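Local atomic coordinates of putative gdp-fucose protein o-fucosyltransferase 1 (Caenorhabditis elegans, PDB entry 3ZY2), a protein that probably belongs to the protein O-fucosyltransferases of the GT-B clan and holds guanosine-5'-diphosphate in a pocket. Residues A4-V12 against R73-I84; C228-L239 against H250-S261. All coordinates share one frame; numbering follows the deposited sequence.

Interaction 1 (A4-V12 against R73-I84); sequences ATDPNGYIV and RVVTMQEFTKKI
Tyr10 lies with one face of its ring against Ile84 and meets Phe80 obliquely. The CG2 methyl of Ile84 sits 4.0 Å from the centroid of the Tyr10 ring, a CH-pi contact, while Ile84 CD1 reaches over to Tyr10 OH at 3.6 Å. Phe80, with CG anti to the backbone N (chi1 -179°), is sent from its helix toward the strand, and its CE1 comes within 4.1 Å of Tyr10 CG, the two ring planes 49° apart. Further along the strand Val12 touches the CE methyl of Met77, whose chain bends at chi2 and chi3 to bring that end in. The Tyr10 hydroxyl oxygen then ties this apolar core to the turn before it, accepting from Asp6 N at 3.1 Å in a nearly straight bond. At the polar edge Arg73 grips Asp6 side-on: NH2 (2.8 Å) and NE both give to OD2, which lies in the guanidinium plane although the carboxylate is turned 68° from it. Thr40 OG1 also bonds that oxygen, and Asp38 takes Arg73 NH1. Asp6 OD1 accepts from Asn8 N, an Asx turn within the type I turn 6-9. Helix 77-88 thus packs on one face of the parallel sheet, against strands 10-13, 40-42 and 168-171, while Ile11 points to helix 20-37 on the other.

Interaction 2 (C228-L239 against H250-S261); sequences CEHIDTTTNRPL and HHLGTLTKEICS
Cys228 and Cys260 are joined by a disulfide, SG to SG 2.0 Å with chi3 -68°, and close packing gathers beside it. Ile231 pushes its CD1 methyl to 3.6 Å from Cys260 CB and also meets the CD2 methyl of Leu255. That same CD2 lies 3.7 Å from Leu239 CB, the two leucines crossing at about a right angle. The three side chains form one cluster; Leu255 CG stands anti to the backbone N (chi1 -177°), which carries the branch to both others. The disulfide staples the C-terminal part of helix 222-229 to the short helix 257-260, where Thr256 is the N-cap and its OG1 accepts from Ile259 N. These two helices belong to the half of this GT-B fold built on the parallel sheet that includes strand 213-218. At the far end the packing is flatter: Pro238 N lies over one face of the His250 ring, 3.8 Å above its plane and offset toward the rim, and Asn236 comes in at that ring's edge, the amide plane 45° from the ring. On the solvent side the fit is looser. Lys257 lays its CG 3.5 Å from Cys228 O, and its NZ stays 6.5 Å from Glu229 OE1, too far for a salt bridge. Arg237 and Asp232 face the subunit interface instead, Arg237 bonding to Glu137 and Lys160 of the second subunit and Asp232 to Lys95 of that subunit.

Interaction 1 closes before interaction 2 opens along the chain, and the two lie on opposite sides of its centre, about 42 Å apart between centres and about 25 Å between nearest atoms. Interaction 1 includes strands of the parallel sheet that holds 10-13; interaction 2 has no strand, and its first segment follows strand 213-218 of the second parallel sheet in the chain, consistent with the two-domain GT-B plan. In interaction 2 the Leu239 side chain is about 9 Å from a bound GDP and from a manganese ion. Interaction 2 also meets the second subunit, whereas no other chain of the assembly touches interaction 1.

Interaction 1 (A4-V12 against R73-I84)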
loop_
_atom_site.group_PDB
_atom_site.type_symbol
_atom_site.label_atom_id
_atom_site.label_comp_id
_atom_site.label_asym_id
_atom_site.label_seq_id
_atom_site.Cartn_x
_atom_site.Cartn_y
_atom_site.Cartn_z
ATOM N N ALA A 4 -4.385 33.849 -12.708
ATOM C CA ALA A 4 -4.833 32.575 -13.331
ATOM C C ALA A 4 -4.291 31.374 -12.556
ATOM O O ALA A 4 -3.285 31.482 -11.850
ATOM C CB ALA A 4 -4.394 32.519 -14.793
ATOM N N THR A 5 -4.969 30.240 -12.681
ATOM C CA THR A 5 -4.523 29.001 -12.044
ATOM C C THR A 5 -3.642 28.211 -13.012
ATOM O O THR A 5 -3.561 28.536 -14.197
ATOM C CB THR A 5 -5.718 28.144 -11.565
ATOM O OG1 THR A 5 -6.523 27.767 -12.686
ATOM C CG2 THR A 5 -6.574 28.922 -10.568
ATOM N N ASP A 6 -2.974 27.182 -12.504
ATOM C CA ASP A 6 -2.104 26.341 -13.322
ATOM C C ASP A 6 -2.928 25.429 -14.251
ATOM O O ASP A 6 -3.647 24.538 -13.785
ATOM C CB ASP A 6 -1.172 25.519 -12.409
ATOM C CG ASP A 6 -0.100 24.741 -13.176
ATOM O OD1 ASP A 6 -0.172 24.617 -14.426
ATOM O OD2 ASP A 6 0.829 24.234 -12.510
ATOM N N PRO A 7 -2.823 25.656 -15.580
ATOM C CA PRO A 7 -3.557 24.830 -16.544
ATOM C C PRO A 7 -3.218 23.346 -16.454
ATOM O O PRO A 7 -4.045 22.513 -16.830
ATOM C CB PRO A 7 -3.121 25.371 -17.913
ATOM C CG PRO A 7 -2.000 26.313 -17.667
ATOM C CD PRO A 7 -1.989 26.689 -16.222
ATOM N N ASN A 8 -2.011 23.026 -15.980
ATOM C CA ASN A 8 -1.602 21.630 -15.792
ATOM C C ASN A 8 -2.191 20.987 -14.541
ATOM O O ASN A 8 -2.166 19.772 -14.395
ATOM C CB ASN A 8 -0.078 21.500 -15.732
ATOM C CG ASN A 8 0.598 21.745 -17.076
ATOM O OD1 ASN A 8 1.826 21.724 -17.163
ATOM N ND2 ASN A 8 -0.193 21.975 -18.129
ATOM N N GLY A 9 -2.697 21.807 -13.628
ATOM C CA GLY A 9 -3.325 21.273 -12.430
ATOM C C GLY A 9 -2.410 21.221 -11.221
ATOM O O GLY A 9 -1.305 21.804 -11.220
ATOM N N TYR A 10 -2.889 20.516 -10.203
ATOM C CA TYR A 10 -2.282 20.518 -8.862
ATOM C C TYR A 10 -2.075 19.127 -8.298
ATOM O O TYR A 10 -2.734 18.160 -8.698
ATOM C CB TYR A 10 -3.165 21.311 -7.877
ATOM C CG TYR A 10 -3.282 22.747 -8.283
ATOM C CD1 TYR A 10 -4.228 23.146 -9.246
ATOM C CD2 TYR A 10 -2.427 23.714 -7.752
ATOM C CE1 TYR A 10 -4.316 24.468 -9.648
ATOM C CE2 TYR A 10 -2.516 25.031 -8.156
ATOM C CZ TYR A 10 -3.459 25.399 -9.100
ATOM O OH TYR A 10 -3.513 26.718 -9.467
ATOM N N ILE A 11 -1.155 19.041 -7.343
ATOM C CA ILE A 11 -0.993 17.864 -6.500
ATOM C C ILE A 11 -1.150 18.310 -5.061
ATOM O O ILE A 11 -0.545 19.305 -4.666
ATOM C CB ILE A 11 0.402 17.217 -6.682
ATOM C CG1 ILE A 11 0.533 16.575 -8.058
ATOM C CG2 ILE A 11 0.693 16.173 -5.593
ATOM C CD1 ILE A 11 1.986 16.422 -8.489
ATOM N N VAL A 12 -1.935 17.570 -4.290
ATOM C CA VAL A 12 -2.072 17.817 -2.840
ATOM C C VAL A 12 -1.935 16.479 -2.138
ATOM O O VAL A 12 -2.359 15.441 -2.676
ATOM C CB VAL A 12 -3.405 18.549 -2.479
ATOM C CG1 VAL A 12 -4.648 17.731 -2.875
ATOM C CG2 VAL A 12 -3.428 18.926 -0.988
ATOM N N ARG A 73 7.131 24.801 -8.988
ATOM C CA ARG A 73 5.934 25.582 -8.700
ATOM C C ARG A 73 5.171 25.054 -7.505
ATOM O O ARG A 73 4.877 23.859 -7.427
ATOM C CB ARG A 73 4.985 25.612 -9.890
ATOM C CG ARG A 73 5.571 26.256 -11.097
ATOM C CD ARG A 73 4.490 26.642 -12.120
ATOM N NE ARG A 73 3.673 25.504 -12.563
ATOM C CZ ARG A 73 4.107 24.503 -13.325
ATOM N NH1 ARG A 73 5.360 24.480 -13.765
ATOM N NH2 ARG A 73 3.284 23.523 -13.660
ATOM N N VAL A 74 4.852 25.968 -6.596
ATOM C CA VAL A 74 4.160 25.657 -5.360
ATOM C C VAL A 74 3.087 26.700 -5.053
ATOM O O VAL A 74 3.157 27.839 -5.556
ATOM C CB VAL A 74 5.157 25.619 -4.158
ATOM C CG1 VAL A 74 6.163 24.474 -4.298
ATOM C CG2 VAL A 74 5.868 26.970 -3.978
ATOM N N VAL A 75 2.094 26.300 -4.255
ATOM C CA VAL A 75 1.153 27.231 -3.618
ATOM C C VAL A 75 0.960 26.822 -2.161
ATOM O O VAL A 75 1.029 25.632 -1.829
ATOM C CB VAL A 75 -0.239 27.291 -4.309
ATOM C CG1 VAL A 75 -0.156 28.052 -5.625
ATOM C CG2 VAL A 75 -0.874 25.883 -4.440
ATOM N N THR A 76 0.728 27.793 -1.293
ATOM C CA THR A 76 0.411 27.467 0.098
ATOM C C THR A 76 -0.937 26.754 0.199
ATOM O O THR A 76 -1.787 26.868 -0.697
ATOM C CB THR A 76 0.362 28.717 0.987
ATOM O OG1 THR A 76 -0.667 29.606 0.513
ATOM C CG2 THR A 76 1.714 29.446 1.000
ATOM N N MET A 77 -1.129 26.009 1.283
ATOM C CA MET A 77 -2.416 25.382 1.580
ATOM C C MET A 77 -3.520 26.446 1.695
ATOM O O MET A 77 -4.643 26.218 1.230
ATOM C CB MET A 77 -2.328 24.532 2.859
ATOM C CG MET A 77 -3.608 23.735 3.146
ATOM S SD MET A 77 -3.940 22.459 1.940
ATOM C CE MET A 77 -2.651 21.301 2.379
ATOM N N GLN A 78 -3.201 27.592 2.297
ATOM C CA GLN A 78 -4.168 28.683 2.447
ATOM C C GLN A 78 -4.636 29.205 1.081
ATOM O O GLN A 78 -5.850 29.363 0.862
ATOM C CB GLN A 78 -3.620 29.816 3.339
ATOM C CG GLN A 78 -4.469 31.089 3.337
ATOM C CD GLN A 78 -4.085 32.114 4.399
ATOM O OE1 GLN A 78 -2.977 32.106 4.943
ATOM N NE2 GLN A 78 -5.019 33.018 4.694
ATOM N N GLU A 79 -3.691 29.457 0.170
ATOM C CA GLU A 79 -4.060 29.901 -1.180
ATOM C C GLU A 79 -4.869 28.827 -1.906
ATOM O O GLU A 79 -5.885 29.120 -2.543
ATOM C CB GLU A 79 -2.849 30.339 -2.023
ATOM C CG GLU A 79 -3.251 30.739 -3.458
ATOM C CD GLU A 79 -2.155 31.397 -4.306
ATOM O OE1 GLU A 79 -1.039 31.652 -3.811
ATOM O OE2 GLU A 79 -2.443 31.684 -5.495
ATOM N N PHE A 80 -4.441 27.575 -1.815
ATOM C CA PHE A 80 -5.141 26.491 -2.493
ATOM C C PHE A 80 -6.591 26.391 -1.998
ATOM O O PHE A 80 -7.544 26.321 -2.785
ATOM C CB PHE A 80 -4.386 25.164 -2.278
ATOM C CG PHE A 80 -5.022 24.002 -2.965
ATOM C CD1 PHE A 80 -5.051 23.926 -4.362
ATOM C CD2 PHE A 80 -5.599 22.970 -2.222
ATOM C CE1 PHE A 80 -5.653 22.863 -4.992
ATOM C CE2 PHE A 80 -6.199 21.891 -2.843
ATOM C CZ PHE A 80 -6.232 21.830 -4.238
ATOM N N THR A 81 -6.726 26.427 -0.680
ATOM C CA THR A 81 -7.960 26.180 0.059
ATOM C C THR A 81 -8.972 27.333 -0.099
ATOM O O THR A 81 -10.194 27.118 -0.273
ATOM C CB THR A 81 -7.513 25.862 1.533
ATOM O OG1 THR A 81 -7.539 24.439 1.767
ATOM C CG2 THR A 81 -8.257 26.617 2.580
ATOM N N LYS A 82 -8.459 28.552 -0.110
ATOM C CA LYS A 82 -9.325 29.720 -0.167
ATOM C C LYS A 82 -9.573 30.223 -1.595
ATOM O O LYS A 82 -10.693 30.673 -1.912
ATOM C CB LYS A 82 -8.794 30.810 0.769
ATOM C CG LYS A 82 -8.926 30.417 2.256
ATOM C CD LYS A 82 -8.046 31.241 3.210
ATOM C CE LYS A 82 -8.549 32.675 3.376
ATOM N NZ LYS A 82 -9.985 32.732 3.809
ATOM N N LYS A 83 -8.564 30.109 -2.459
ATOM C CA LYS A 83 -8.595 30.753 -3.775
ATOM C C LYS A 83 -8.714 29.823 -4.974
ATOM O O LYS A 83 -9.249 30.231 -6.018
ATOM C CB LYS A 83 -7.376 31.656 -3.966
ATOM C CG LYS A 83 -7.431 32.945 -3.170
ATOM C CD LYS A 83 -6.420 33.946 -3.680
ATOM C CE LYS A 83 -6.980 35.360 -3.631
ATOM N NZ LYS A 83 -8.083 35.559 -4.627
ATOM N N ILE A 84 -8.242 28.584 -4.836
ATOM C CA ILE A 84 -8.106 27.672 -5.978
ATOM C C ILE A 84 -9.158 26.548 -5.959
ATOM O O ILE A 84 -9.924 26.398 -6.914
ATOM C CB ILE A 84 -6.639 27.127 -6.116
ATOM C CG1 ILE A 84 -5.655 28.299 -6.322
ATOM C CG2 ILE A 84 -6.527 26.126 -7.256
ATOM C CD1 ILE A 84 -4.167 27.952 -6.139
#

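Interaction 2 (C228-L239 against H250-S261)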
loop_
_atom_site.group_PDB
_atom_site.type_symbol
_atom_site.label_atom_id
_atom_site.label_comp_id
_atom_site.label_asym_id
_atom_site.label_seq_id
_atom_site.Cartn_x
_atom_site.Cartn_y
_atom_site.Cartn_z
ATOM N N CYS A 228 16.226 0.042 18.001
ATOM C CA CYS A 228 17.615 -0.335 17.805
ATOM C C CYS A 228 17.892 -1.775 18.235
ATOM O O CYS A 228 18.685 -2.474 17.601
ATOM C CB CYS A 228 18.522 0.624 18.573
ATOM S SG CYS A 228 18.345 2.353 18.034
ATOM N N GLU A 229 17.241 -2.209 19.311
ATOM C CA GLU A 229 17.501 -3.546 19.855
ATOM C C GLU A 229 16.970 -4.646 18.931
ATOM O O GLU A 229 17.352 -5.810 19.055
ATOM C CB GLU A 229 16.969 -3.684 21.291
ATOM C CG GLU A 229 15.460 -3.866 21.419
ATOM C CD GLU A 229 14.960 -3.752 22.857
ATOM O OE1 GLU A 229 15.722 -3.269 23.731
ATOM O OE2 GLU A 229 13.797 -4.142 23.107
ATOM N N HIS A 230 16.106 -4.261 17.993
ATOM C CA HIS A 230 15.578 -5.193 16.998
ATOM C C HIS A 230 16.466 -5.360 15.759
ATOM O O HIS A 230 16.183 -6.204 14.905
ATOM C CB HIS A 230 14.160 -4.792 16.581
ATOM C CG HIS A 230 13.103 -5.214 17.553
ATOM N ND1 HIS A 230 12.643 -4.392 18.560
ATOM C CD2 HIS A 230 12.415 -6.375 17.673
ATOM C CE1 HIS A 230 11.717 -5.025 19.257
ATOM N NE2 HIS A 230 11.558 -6.231 18.739
ATOM N N ILE A 231 17.528 -4.561 15.654
ATOM C CA ILE A 231 18.428 -4.630 14.499
ATOM C C ILE A 231 18.935 -6.052 14.248
ATOM O O ILE A 231 19.484 -6.699 15.148
ATOM C CB ILE A 231 19.602 -3.617 14.606
ATOM C CG1 ILE A 231 19.078 -2.208 14.318
ATOM C CG2 ILE A 231 20.742 -3.994 13.635
ATOM C CD1 ILE A 231 20.015 -1.088 14.725
ATOM N N ASP A 232 18.718 -6.521 13.020
ATOM C CA ASP A 232 19.233 -7.812 12.564
ATOM C C ASP A 232 20.475 -7.559 11.711
ATOM O O ASP A 232 20.379 -7.193 10.529
ATOM C CB ASP A 232 18.162 -8.582 11.785
ATOM C CG ASP A 232 18.637 -9.958 11.321
ATOM O OD1 ASP A 232 19.862 -10.188 11.266
ATOM O OD2 ASP A 232 17.779 -10.808 10.997
ATOM N N THR A 233 21.639 -7.737 12.331
ATOM C CA THR A 233 22.913 -7.441 11.692
ATOM C C THR A 233 23.296 -8.398 10.566
ATOM O O THR A 233 24.219 -8.120 9.795
ATOM C CB THR A 233 24.060 -7.400 12.714
ATOM O OG1 THR A 233 25.299 -7.263 12.012
ATOM C CG2 THR A 233 24.108 -8.683 13.533
ATOM N N THR A 234 22.618 -9.537 10.485
ATOM C CA THR A 234 22.931 -10.511 9.447
ATOM C C THR A 234 22.313 -10.070 8.117
ATOM O O THR A 234 22.938 -10.204 7.063
ATOM C CB THR A 234 22.463 -11.936 9.825
ATOM O OG1 THR A 234 21.108 -11.883 10.286
ATOM C CG2 THR A 234 23.336 -12.515 10.923
ATOM N N THR A 235 21.091 -9.543 8.174
ATOM C CA THR A 235 20.425 -9.060 6.963
ATOM C C THR A 235 20.834 -7.616 6.636
ATOM O O THR A 235 20.826 -7.209 5.469
ATOM C CB THR A 235 18.882 -9.234 7.018
ATOM O OG1 THR A 235 18.291 -8.715 5.821
ATOM C CG2 THR A 235 18.259 -8.538 8.215
ATOM N N ASN A 236 21.185 -6.853 7.673
ATOM C CA ASN A 236 21.770 -5.523 7.505
ATOM C C ASN A 236 21.016 -4.636 6.507
ATOM O O ASN A 236 21.626 -4.013 5.642
ATOM C CB ASN A 236 23.253 -5.689 7.110
ATOM C CG ASN A 236 24.015 -4.379 7.053
ATOM O OD1 ASN A 236 24.894 -4.191 6.197
ATOM N ND2 ASN A 236 23.737 -3.493 7.990
ATOM N N ARG A 237 19.689 -4.586 6.623
ATOM C CA ARG A 237 18.888 -3.722 5.750
ATOM C C ARG A 237 18.925 -2.288 6.237
ATOM O O ARG A 237 19.167 -2.040 7.428
ATOM C CB ARG A 237 17.426 -4.176 5.700
ATOM C CG ARG A 237 17.231 -5.560 5.112
ATOM C CD ARG A 237 17.789 -5.661 3.699
ATOM N NE ARG A 237 17.363 -6.904 3.063
ATOM C CZ ARG A 237 17.801 -7.352 1.887
ATOM N NH1 ARG A 237 18.696 -6.666 1.183
ATOM N NH2 ARG A 237 17.334 -8.501 1.411
ATOM N N PRO A 238 18.662 -1.329 5.325
ATOM C CA PRO A 238 18.458 0.043 5.770
ATOM C C PRO A 238 17.378 0.124 6.836
ATOM O O PRO A 238 16.349 -0.595 6.788
ATOM C CB PRO A 238 17.997 0.755 4.502
ATOM C CG PRO A 238 18.692 -0.009 3.413
ATOM C CD PRO A 238 18.603 -1.441 3.856
ATOM N N LEU A 239 17.632 0.987 7.810
ATOM C CA LEU A 239 16.657 1.272 8.833
ATOM C C LEU A 239 16.563 2.774 8.890
ATOM O O LEU A 239 17.537 3.451 9.245
ATOM C CB LEU A 239 17.104 0.689 10.169
ATOM C CG LEU A 239 16.160 0.942 11.352
ATOM C CD1 LEU A 239 14.762 0.288 11.163
ATOM C CD2 LEU A 239 16.822 0.461 12.641
ATOM N N HIS A 250 23.635 -0.008 2.409
ATOM C CA HIS A 250 24.703 -0.233 3.402
ATOM C C HIS A 250 26.011 -0.752 2.806
ATOM O O HIS A 250 26.677 -1.608 3.401
ATOM C CB HIS A 250 24.222 -1.175 4.515
ATOM C CG HIS A 250 23.247 -0.557 5.469
ATOM N ND1 HIS A 250 22.740 0.718 5.312
ATOM C CD2 HIS A 250 22.664 -1.057 6.582
ATOM C CE1 HIS A 250 21.897 0.975 6.295
ATOM N NE2 HIS A 250 21.836 -0.084 7.081
ATOM N N HIS A 251 26.395 -0.215 1.652
ATOM C CA HIS A 251 27.605 -0.697 0.973
ATOM C C HIS A 251 28.894 -0.417 1.753
ATOM O O HIS A 251 29.905 -1.085 1.538
ATOM C CB HIS A 251 27.684 -0.179 -0.471
ATOM C CG HIS A 251 27.984 1.284 -0.586
ATOM N ND1 HIS A 251 29.262 1.793 -0.506
ATOM C CD2 HIS A 251 27.169 2.345 -0.799
ATOM C CE1 HIS A 251 29.221 3.105 -0.656
ATOM N NE2 HIS A 251 27.964 3.465 -0.838
ATOM N N LEU A 252 28.835 0.535 2.682
ATOM C CA LEU A 252 30.010 0.947 3.463
ATOM C C LEU A 252 30.221 0.176 4.772
ATOM O O LEU A 252 31.277 0.305 5.404
ATOM C CB LEU A 252 29.955 2.454 3.763
ATOM C CG LEU A 252 30.143 3.445 2.612
ATOM C CD1 LEU A 252 29.934 4.874 3.097
ATOM C CD2 LEU A 252 31.519 3.293 1.978
ATOM N N GLY A 253 29.230 -0.612 5.191
ATOM C CA GLY A 253 29.325 -1.311 6.471
ATOM C C GLY A 253 28.036 -1.879 7.029
ATOM O O GLY A 253 27.000 -1.918 6.351
ATOM N N THR A 254 28.101 -2.314 8.284
ATOM C CA THR A 254 26.943 -2.907 8.950
ATOM C C THR A 254 26.358 -1.951 9.983
ATOM O O THR A 254 27.081 -1.421 10.812
ATOM C CB THR A 254 27.305 -4.232 9.662
ATOM O OG1 THR A 254 28.289 -3.980 10.672
ATOM C CG2 THR A 254 27.864 -5.245 8.673
ATOM N N LEU A 255 25.049 -1.734 9.931
ATOM C CA LEU A 255 24.371 -1.005 11.000
ATOM C C LEU A 255 24.375 -1.819 12.302
ATOM O O LEU A 255 23.877 -2.948 12.342
ATOM C CB LEU A 255 22.939 -0.656 10.591
ATOM C CG LEU A 255 22.145 0.177 11.600
ATOM C CD1 LEU A 255 22.858 1.514 11.841
ATOM C CD2 LEU A 255 20.701 0.399 11.130
ATOM N N THR A 256 24.955 -1.246 13.354
ATOM C CA THR A 256 24.971 -1.867 14.681
ATOM C C THR A 256 24.101 -1.124 15.695
ATOM O O THR A 256 23.728 0.037 15.486
ATOM C CB THR A 256 26.383 -1.896 15.276
ATOM O OG1 THR A 256 26.868 -0.551 15.421
ATOM C CG2 THR A 256 27.348 -2.724 14.408
ATOM N N LYS A 257 23.798 -1.799 16.799
ATOM C CA LYS A 257 23.197 -1.176 17.976
ATOM C C LYS A 257 23.993 0.018 18.503
ATOM O O LYS A 257 23.396 0.989 18.959
ATOM C CB LYS A 257 23.068 -2.195 19.103
ATOM C CG LYS A 257 21.798 -3.009 19.105
ATOM C CD LYS A 257 21.730 -3.877 20.376
ATOM C CE LYS A 257 21.730 -3.023 21.661
ATOM N NZ LYS A 257 22.103 -3.786 22.900
ATOM N N GLU A 258 25.326 -0.074 18.454
ATOM C CA GLU A 258 26.252 0.971 18.919
ATOM C C GLU A 258 26.067 2.270 18.128
ATOM O O GLU A 258 26.259 3.362 18.653
ATOM C CB GLU A 258 27.711 0.513 18.779
ATOM C CG GLU A 258 28.206 -0.480 19.825
ATOM C CD GLU A 258 29.607 -1.004 19.518
ATOM O OE1 GLU A 258 29.819 -1.563 18.414
ATOM O OE2 GLU A 258 30.501 -0.881 20.388
ATOM N N ILE A 259 25.714 2.140 16.855
ATOM C CA ILE A 259 25.453 3.299 15.998
ATOM C C ILE A 259 24.028 3.791 16.224
ATOM O O ILE A 259 23.781 4.985 16.332
ATOM C CB ILE A 259 25.709 2.940 14.513
ATOM C CG1 ILE A 259 27.209 2.717 14.288
ATOM C CG2 ILE A 259 25.155 3.993 13.546
ATOM C CD1 ILE A 259 27.520 1.914 13.035
ATOM N N CYS A 260 23.082 2.866 16.319
ATOM C CA CYS A 260 21.685 3.247 16.453
ATOM C C CYS A 260 21.404 3.885 17.817
ATOM O O CYS A 260 20.692 4.887 17.914
ATOM C CB CYS A 260 20.802 2.012 16.271
ATOM S SG CYS A 260 19.048 2.334 16.118
ATOM N N SER A 261 21.972 3.287 18.858
ATOM C CA SER A 261 21.728 3.702 20.235
ATOM C C SER A 261 23.026 3.642 21.045
ATOM O O SER A 261 23.239 2.684 21.799
ATOM C CB SER A 261 20.653 2.791 20.862
ATOM O OG SER A 261 20.195 3.332 22.085
#